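Local atomic coordinates of iron-sulfur cluster assembly scaffold protein NifU (Fervidobacterium islandicum, PDB entry 6A6F), a protein that probably serves in the SUF system as a scaffold or sulfur-transfer partner for iron-sulfur cluster assembly, and carries a bound zinc ion. Residues A[65-70]-A[109-114]; A[89-94]-A[126-131]. All coordinates share one frame; numbering follows the deposited sequence.

In the fold
Contacts 1 and 2 lie in the helical part of the fold; helix 118-135 carries it onto strand 39-48 of the sheet. Their centres lie about 10 Å apart. Contact 1 joins helix 63-76 to the segment 109-114, and contact 2 joins helix 81-95 to helix 118-135. The two meet where Ser68 OG comes within 3.6 Å of Trp128 NE1 and Thr69 OG1 within 3.5 Å of Pro127 CB, both as packing. Met94 SD and Ile109 CD1 touch at 3.7 Å. The zinc site is formed by Cys37, Asp39, Cys62 and Cys123. The side chain of Ser68 is about 9 Å from the zinc ion, so contact 1 is near the site but supplies no ligand to it.

Contact 1: A[65-70]-A[109-114]; sequences SQASTN and INFYDV
This contact is part of the buried helical layer of the NifU-like fold, where Phe111 of a 3-10 turn is inserted against helix 63-76. The far end of the ring, CZ and CE1, does the touching. Phe111 CZ lies 3.6 Å from Ser68 N and 3.7 Å from Ala67 C, and the ring meets this peptide link obliquely. The methyl of Ala67 adds an apolar touch, with CB 4.0 Å from Phe111 CE1. CB of Phe111 already points to the helix, and with CG anti to the carbonyl carbon (chi1 -64°) the ring continues that way. No polar group of the segment 109-114 is used here. The hydroxyl of Ser68 instead bonds to the carbonyl of Phe124. On the far side of the helix, Thr69 OG1 bonds to Ser65 O at 2.7 Å. Thr69 N bonds to the same oxygen, and the two donors approach from opposite faces of its carbonyl plane. Ile10 of helix 8-14 touches both Ala67 and Phe111, while the ring of Phe124 meets that of Phe111 with the planes at about 40°. The arrangement is aromatic core packing in a NifU-like domain, where the small residues Ala67 and Ser68 probably allow the ring so near the helix backbone.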
ATOM      1  N   SER A  65      -2.643   7.969  -1.096  1.00 17.89           N
ATOM      2  CA  SER A  65      -3.975   7.661  -1.626  1.00 20.13           C
ATOM      3  C   SER A  65      -4.827   6.813  -0.656  1.00 18.82           C
ATOM      4  O   SER A  65      -6.009   7.096  -0.501  1.00 18.99           O
ATOM      5  CB  SER A  65      -3.939   6.970  -3.013  1.00 21.31           C
ATOM      6  OG  SER A  65      -3.372   5.649  -2.894  1.00 23.49           O
ATOM      7  N   GLN A  66      -4.229   5.809   0.001  1.00 18.54           N
ATOM      8  CA  GLN A  66      -4.925   4.957   0.971  1.00 18.73           C
ATOM      9  C   GLN A  66      -5.266   5.722   2.265  1.00 18.62           C
ATOM     10  O   GLN A  66      -6.408   5.601   2.758  1.00 16.70           O
ATOM     11  CB  GLN A  66      -4.178   3.643   1.311  1.00 20.74           C
ATOM     12  CG  GLN A  66      -3.987   2.698   0.139  1.00 21.68           C
ATOM     13  CD  GLN A  66      -3.434   1.292   0.485  1.00 24.26           C
ATOM     14  OE1 GLN A  66      -3.455   0.433  -0.370  1.00 25.89           O
ATOM     15  NE2 GLN A  66      -2.965   1.058   1.719  1.00 23.30           N
ATOM     16  N   ALA A  67      -4.317   6.503   2.798  1.00 16.65           N
ATOM     17  CA  ALA A  67      -4.581   7.381   3.940  1.00 16.17           C
ATOM     18  C   ALA A  67      -5.710   8.372   3.659  1.00 15.69           C
ATOM     19  O   ALA A  67      -6.641   8.490   4.437  1.00 16.60           O
ATOM     20  CB  ALA A  67      -3.332   8.124   4.379  1.00 15.52           C
ATOM     21  N   SER A  68      -5.632   9.025   2.527  1.00 16.74           N
ATOM     22  CA  SER A  68      -6.663   9.969   2.105  1.00 17.62           C
ATOM     23  C   SER A  68      -8.040   9.313   1.981  1.00 17.18           C
ATOM     24  O   SER A  68      -8.993   9.844   2.496  1.00 16.53           O
ATOM     25  CB  SER A  68      -6.310  10.655   0.809  1.00 17.71           C
ATOM     26  OG  SER A  68      -7.266  11.681   0.493  1.00 18.75           O
ATOM     27  N   THR A  69      -8.118   8.152   1.335  1.00 16.37           N
ATOM     28  CA  THR A  69      -9.359   7.372   1.253  1.00 15.77           C
ATOM     29  C   THR A  69      -9.996   7.064   2.616  1.00 15.61           C
ATOM     30  O   THR A  69     -11.201   7.257   2.805  1.00 15.17           O
ATOM     31  CB  THR A  69      -9.139   6.029   0.502  1.00 15.61           C
ATOM     32  OG1 THR A  69      -8.570   6.290  -0.800  1.00 15.18           O
ATOM     33  CG2 THR A  69     -10.472   5.304   0.315  1.00 16.17           C
ATOM     34  N   ASN A  70      -9.189   6.611   3.561  1.00 14.37           N
ATOM     35  CA  ASN A  70      -9.688   6.259   4.817  1.00 15.52           C
ATOM     36  C   ASN A  70     -10.138   7.492   5.615  1.00 15.54           C
ATOM     37  O   ASN A  70     -11.120   7.411   6.331  1.00 15.24           O
ATOM     38  CB  ASN A  70      -8.636   5.464   5.603  1.00 16.20           C
ATOM     39  CG  ASN A  70      -8.581   4.009   5.178  1.00 17.42           C
ATOM     40  OD1 ASN A  70      -9.607   3.361   5.125  1.00 18.49           O
ATOM     41  ND2 ASN A  70      -7.384   3.491   4.877  1.00 15.95           N
ATOM     42  N   ILE A 109      -7.158  18.347   7.302  1.00 22.98           N
ATOM     43  CA  ILE A 109      -6.068  19.326   7.349  1.00 25.50           C
ATOM     44  C   ILE A 109      -4.683  18.679   7.544  1.00 26.27           C
ATOM     45  O   ILE A 109      -3.660  19.277   7.205  1.00 22.34           O
ATOM     46  CB  ILE A 109      -6.298  20.413   8.432  1.00 27.61           C
ATOM     47  CG1 ILE A 109      -5.434  21.636   8.166  1.00 32.49           C
ATOM     48  CG2 ILE A 109      -6.016  19.939   9.824  1.00 27.56           C
ATOM     49  CD1 ILE A 109      -5.889  22.415   6.959  1.00 35.07           C
ATOM     50  N   ASN A 110      -4.649  17.445   8.041  1.00 25.44           N
ATOM     51  CA  ASN A 110      -3.375  16.758   8.199  1.00 23.00           C
ATOM     52  C   ASN A 110      -2.650  16.494   6.856  1.00 23.06           C
ATOM     53  O   ASN A 110      -1.463  16.319   6.853  1.00 21.88           O
ATOM     54  CB  ASN A 110      -3.568  15.524   9.079  1.00 24.27           C
ATOM     55  CG  ASN A 110      -3.868  15.908  10.519  1.00 27.10           C
ATOM     56  OD1 ASN A 110      -3.122  16.669  11.084  1.00 29.18           O
ATOM     57  ND2 ASN A 110      -4.974  15.454  11.084  1.00 29.57           N
ATOM     58  N   PHE A 111      -3.344  16.602   5.724  1.00 19.53           N
ATOM     59  CA  PHE A 111      -2.744  16.459   4.437  1.00 21.00           C
ATOM     60  C   PHE A 111      -2.230  17.763   3.788  1.00 21.73           C
ATOM     61  O   PHE A 111      -1.759  17.715   2.662  1.00 21.34           O
ATOM     62  CB  PHE A 111      -3.779  15.833   3.499  1.00 20.59           C
ATOM     63  CG  PHE A 111      -4.181  14.443   3.903  1.00 20.19           C
ATOM     64  CD1 PHE A 111      -3.406  13.364   3.518  1.00 19.29           C
ATOM     65  CD2 PHE A 111      -5.310  14.222   4.663  1.00 19.69           C
ATOM     66  CE1 PHE A 111      -3.734  12.084   3.875  1.00 19.20           C
ATOM     67  CE2 PHE A 111      -5.677  12.922   5.031  1.00 19.59           C
ATOM     68  CZ  PHE A 111      -4.873  11.852   4.643  1.00 19.94           C
ATOM     69  N   TYR A 112      -2.366  18.890   4.479  1.00 21.30           N
ATOM     70  CA  TYR A 112      -1.969  20.211   3.983  1.00 26.13           C
ATOM     71  C   TYR A 112      -0.628  20.162   3.266  1.00 25.48           C
ATOM     72  O   TYR A 112      -0.500  20.646   2.185  1.00 26.82           O
ATOM     73  CB  TYR A 112      -1.904  21.216   5.151  1.00 27.72           C
ATOM     74  CG  TYR A 112      -1.583  22.616   4.718  1.00 30.99           C
ATOM     75  CD1 TYR A 112      -2.569  23.435   4.230  1.00 34.72           C
ATOM     76  CD2 TYR A 112      -0.271  23.100   4.748  1.00 36.00           C
ATOM     77  CE1 TYR A 112      -2.295  24.721   3.822  1.00 36.34           C
ATOM     78  CE2 TYR A 112       0.023  24.391   4.341  1.00 37.29           C
ATOM     79  CZ  TYR A 112      -0.994  25.188   3.891  1.00 38.12           C
ATOM     80  OH  TYR A 112      -0.731  26.445   3.459  1.00 40.62           O
ATOM     81  N   ASP A 113       0.349  19.536   3.875  1.00 26.80           N
ATOM     82  CA  ASP A 113       1.700  19.497   3.305  1.00 31.90           C
ATOM     83  C   ASP A 113       1.839  18.833   1.948  1.00 29.10           C
ATOM     84  O   ASP A 113       2.809  19.081   1.217  1.00 29.20           O
ATOM     85  CB  ASP A 113       2.639  18.770   4.224  1.00 37.04           C
ATOM     86  CG  ASP A 113       3.499  19.702   4.990  1.00 51.91           C
ATOM     87  OD1 ASP A 113       4.356  20.353   4.328  1.00 65.12           O
ATOM     88  OD2 ASP A 113       3.322  19.779   6.234  1.00 54.64           O
ATOM     89  N   VAL A 114       0.888  17.996   1.608  1.00 23.36           N
ATOM     90  CA  VAL A 114       0.967  17.296   0.347  1.00 23.86           C
ATOM     91  C   VAL A 114       0.932  18.255  -0.834  1.00 25.59           C
ATOM     92  O   VAL A 114       1.468  17.948  -1.916  1.00 27.63           O
ATOM     93  CB  VAL A 114      -0.176  16.254   0.282  1.00 22.03           C
ATOM     94  CG1 VAL A 114      -0.223  15.596  -1.090  1.00 21.95           C
ATOM     95  CG2 VAL A 114       0.026  15.237   1.401  1.00 20.11           C
TER

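Contact 2: A[89-94]-A[126-131]; sequences KNAENM and LPWKTL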
ATOM      1  N   LYS A  89     -14.932  19.943  -1.989  1.00 28.89           N
ATOM      2  CA  LYS A  89     -14.528  21.231  -2.587  1.00 31.79           C
ATOM      3  C   LYS A  89     -13.447  21.934  -1.750  1.00 26.53           C
ATOM      4  O   LYS A  89     -12.419  22.415  -2.267  1.00 28.34           O
ATOM      5  CB  LYS A  89     -15.777  22.120  -2.789  1.00 38.16           C
ATOM      6  CG  LYS A  89     -15.504  23.447  -3.510  1.00 44.76           C
ATOM      7  CD  LYS A  89     -16.500  24.559  -3.125  1.00 51.85           C
ATOM      8  CE  LYS A  89     -16.117  25.206  -1.792  1.00 57.51           C
ATOM      9  NZ  LYS A  89     -17.225  25.945  -1.115  1.00 61.71           N
ATOM     10  N   ASN A  90     -13.648  21.966  -0.446  1.00 24.61           N
ATOM     11  CA  ASN A  90     -12.616  22.445   0.453  1.00 25.46           C
ATOM     12  C   ASN A  90     -11.271  21.726   0.372  1.00 28.21           C
ATOM     13  O   ASN A  90     -10.222  22.384   0.447  1.00 27.15           O
ATOM     14  CB  ASN A  90     -13.110  22.423   1.859  1.00 28.48           C
ATOM     15  CG  ASN A  90     -13.939  23.637   2.169  1.00 31.84           C
ATOM     16  OD1 ASN A  90     -13.391  24.691   2.479  1.00 31.56           O
ATOM     17  ND2 ASN A  90     -15.255  23.497   2.101  1.00 30.05           N
ATOM     18  N   ALA A  91     -11.294  20.398   0.179  1.00 26.66           N
ATOM     19  CA  ALA A  91     -10.062  19.603   0.184  1.00 24.73           C
ATOM     20  C   ALA A  91      -9.271  19.889  -1.053  1.00 26.51           C
ATOM     21  O   ALA A  91      -8.036  20.025  -0.982  1.00 25.11           O
ATOM     22  CB  ALA A  91     -10.377  18.121   0.255  1.00 25.88           C
ATOM     23  N   GLU A  92      -9.977  19.980  -2.180  1.00 26.19           N
ATOM     24  CA  GLU A  92      -9.365  20.370  -3.424  1.00 30.88           C
ATOM     25  C   GLU A  92      -8.831  21.819  -3.337  1.00 31.96           C
ATOM     26  O   GLU A  92      -7.665  22.062  -3.674  1.00 32.76           O
ATOM     27  CB  GLU A  92     -10.338  20.203  -4.613  1.00 33.82           C
ATOM     28  CG  GLU A  92      -9.664  20.532  -5.939  1.00 37.87           C
ATOM     29  CD  GLU A  92     -10.394  20.036  -7.177  1.00 42.30           C
ATOM     30  OE1 GLU A  92     -11.613  20.244  -7.253  1.00 44.58           O
ATOM     31  OE2 GLU A  92      -9.724  19.455  -8.081  1.00 49.88           O
ATOM     32  N   ASN A  93      -9.633  22.752  -2.831  1.00 29.91           N
ATOM     33  CA  ASN A  93      -9.115  24.117  -2.593  1.00 31.83           C
ATOM     34  C   ASN A  93      -7.817  24.143  -1.803  1.00 31.97           C
ATOM     35  O   ASN A  93      -6.903  24.905  -2.123  1.00 33.98           O
ATOM     36  CB  ASN A  93     -10.149  25.022  -1.901  1.00 32.09           C
ATOM     37  CG  ASN A  93     -11.269  25.451  -2.840  1.00 36.75           C
ATOM     38  OD1 ASN A  93     -11.240  25.152  -4.035  1.00 36.50           O
ATOM     39  ND2 ASN A  93     -12.273  26.123  -2.300  1.00 37.03           N
ATOM     40  N   MET A  94      -7.737  23.334  -0.759  1.00 31.55           N
ATOM     41  CA  MET A  94      -6.510  23.224   0.037  1.00 31.67           C
ATOM     42  C   MET A  94      -5.328  22.879  -0.862  1.00 35.71           C
ATOM     43  O   MET A  94      -4.257  23.520  -0.794  1.00 38.91           O
ATOM     44  CB  MET A  94      -6.673  22.151   1.140  1.00 32.87           C
ATOM     45  CG  MET A  94      -5.571  22.127   2.194  1.00 31.25           C
ATOM     46  SD  MET A  94      -5.764  20.938   3.530  1.00 30.95           S
ATOM     47  CE  MET A  94      -5.997  19.424   2.583  1.00 30.92           C
ATOM     48  N   LEU A 126      -7.356  11.508  -5.388  1.00 17.78           N
ATOM     49  CA  LEU A 126      -7.992  10.399  -6.056  1.00 19.22           C
ATOM     50  C   LEU A 126      -9.347   9.979  -5.403  1.00 18.50           C
ATOM     51  O   LEU A 126     -10.369   9.959  -6.080  1.00 19.40           O
ATOM     52  CB  LEU A 126      -7.044   9.191  -6.148  1.00 20.66           C
ATOM     53  CG  LEU A 126      -7.690   7.922  -6.732  1.00 19.83           C
ATOM     54  CD1 LEU A 126      -8.166   8.210  -8.142  1.00 21.83           C
ATOM     55  CD2 LEU A 126      -6.739   6.756  -6.710  1.00 20.73           C
ATOM     56  N   PRO A 127      -9.359   9.652  -4.082  1.00 17.91           N
ATOM     57  CA  PRO A 127     -10.670   9.309  -3.494  1.00 17.86           C
ATOM     58  C   PRO A 127     -11.680  10.419  -3.589  1.00 17.72           C
ATOM     59  O   PRO A 127     -12.853  10.124  -3.740  1.00 18.99           O
ATOM     60  CB  PRO A 127     -10.362   9.029  -2.033  1.00 17.50           C
ATOM     61  CG  PRO A 127      -9.014   9.648  -1.837  1.00 17.69           C
ATOM     62  CD  PRO A 127      -8.287   9.515  -3.109  1.00 16.33           C
ATOM     63  N   TRP A 128     -11.257  11.666  -3.433  1.00 18.71           N
ATOM     64  CA  TRP A 128     -12.196  12.807  -3.416  1.00 19.13           C
ATOM     65  C   TRP A 128     -12.828  13.068  -4.805  1.00 20.70           C
ATOM     66  O   TRP A 128     -14.026  13.324  -4.914  1.00 20.30           O
ATOM     67  CB  TRP A 128     -11.488  14.077  -2.914  1.00 19.96           C
ATOM     68  CG  TRP A 128     -11.205  14.062  -1.461  1.00 19.21           C
ATOM     69  CD1 TRP A 128     -10.009  13.845  -0.875  1.00 19.44           C
ATOM     70  CD2 TRP A 128     -12.153  14.214  -0.413  1.00 18.53           C
ATOM     71  NE1 TRP A 128     -10.144  13.855   0.474  1.00 19.88           N
ATOM     72  CE2 TRP A 128     -11.458  14.097   0.787  1.00 18.88           C
ATOM     73  CE3 TRP A 128     -13.532  14.407  -0.375  1.00 19.75           C
ATOM     74  CZ2 TRP A 128     -12.087  14.187   2.026  1.00 18.16           C
ATOM     75  CZ3 TRP A 128     -14.151  14.524   0.865  1.00 18.93           C
ATOM     76  CH2 TRP A 128     -13.428  14.423   2.036  1.00 17.81           C
ATOM     77  N   LYS A 129     -11.998  12.988  -5.847  1.00 20.23           N
ATOM     78  CA  LYS A 129     -12.450  13.127  -7.222  1.00 23.01           C
ATOM     79  C   LYS A 129     -13.377  11.973  -7.594  1.00 21.36           C
ATOM     80  O   LYS A 129     -14.367  12.186  -8.268  1.00 21.28           O
ATOM     81  CB  LYS A 129     -11.256  13.155  -8.193  1.00 25.56           C
ATOM     82  CG  LYS A 129     -10.275  14.329  -8.039  1.00 29.81           C
ATOM     83  CD  LYS A 129     -10.937  15.698  -7.922  1.00 36.36           C
ATOM     84  CE  LYS A 129     -11.524  16.150  -9.257  1.00 40.60           C
ATOM     85  NZ  LYS A 129     -12.322  17.429  -9.163  1.00 43.99           N
ATOM     86  N   THR A 130     -13.062  10.770  -7.115  1.00 19.32           N
ATOM     87  CA  THR A 130     -13.922   9.620  -7.317  1.00 19.80           C
ATOM     88  C   THR A 130     -15.237   9.774  -6.602  1.00 19.46           C
ATOM     89  O   THR A 130     -16.285   9.493  -7.175  1.00 20.68           O
ATOM     90  CB  THR A 130     -13.234   8.307  -6.906  1.00 20.48           C
ATOM     91  OG1 THR A 130     -12.022   8.204  -7.646  1.00 19.97           O
ATOM     92  CG2 THR A 130     -14.122   7.115  -7.229  1.00 20.24           C
ATOM     93  N   LEU A 131     -15.203  10.296  -5.384  1.00 18.26           N
ATOM     94  CA  LEU A 131     -16.418  10.626  -4.673  1.00 18.45           C
ATOM     95  C   LEU A 131     -17.307  11.663  -5.391  1.00 21.05           C
ATOM     96  O   LEU A 131     -18.529  11.487  -5.501  1.00 21.11           O
ATOM     97  CB  LEU A 131     -16.058  11.175  -3.326  1.00 19.78           C
ATOM     98  CG  LEU A 131     -17.199  11.682  -2.444  1.00 20.24           C
ATOM     99  CD1 LEU A 131     -18.046  10.566  -1.918  1.00 21.42           C
ATOM    100  CD2 LEU A 131     -16.643  12.432  -1.261  1.00 20.70           C
TER
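Glu92 and Lys129 form a salt bridge between helices 81-95 and 118-135. Lys129 NZ is 3.5 Å from Glu92 OE1 and also 3.5 Å from Glu92 OE2. The ammonium group thus faces both carboxylate oxygens about equally, but each hydrogen bond is weak. The two side chains cross at about a right angle. Glu92 has CG anti to its backbone N (chi1 -176°) and runs extended beyond it, which carries the carboxylate toward the other helix. Lys129 is bent at chi2 and chi3, and its CE passes 3.9 Å from Glu92 OE2. The stronger partner of Lys129 NZ is Glu132, about one turn further along its own helix; Glu92 is the weaker, cross-helix one.

Next to the ion pair, one residue back on each helix, the contact becomes apolar. The methyl of Ala91 sits over one face of the Trp128 indole. Its CB is 4.2 Å from the centroid of the five-membered ring, only 7° off the ring normal, a CH-pi contact. Met72 of helix 63-76 and Ile108 also touch this indole, and its ring meets that of Phe124. Within helix 118-135, Thr130 OG1 bonds to Leu126 O at 2.9 Å from above the carbonyl plane. Thr130 N reaches the same oxygen from the opposite face.

The chemistry is divided between a partly exposed ion pair and a buried methyl-on-indole contact. With long, weak bonds and a lysine that also pairs with Glu132, the salt bridge is probably adaptable, and the methyl on the indole face supplies the buried, apolar half of the contact.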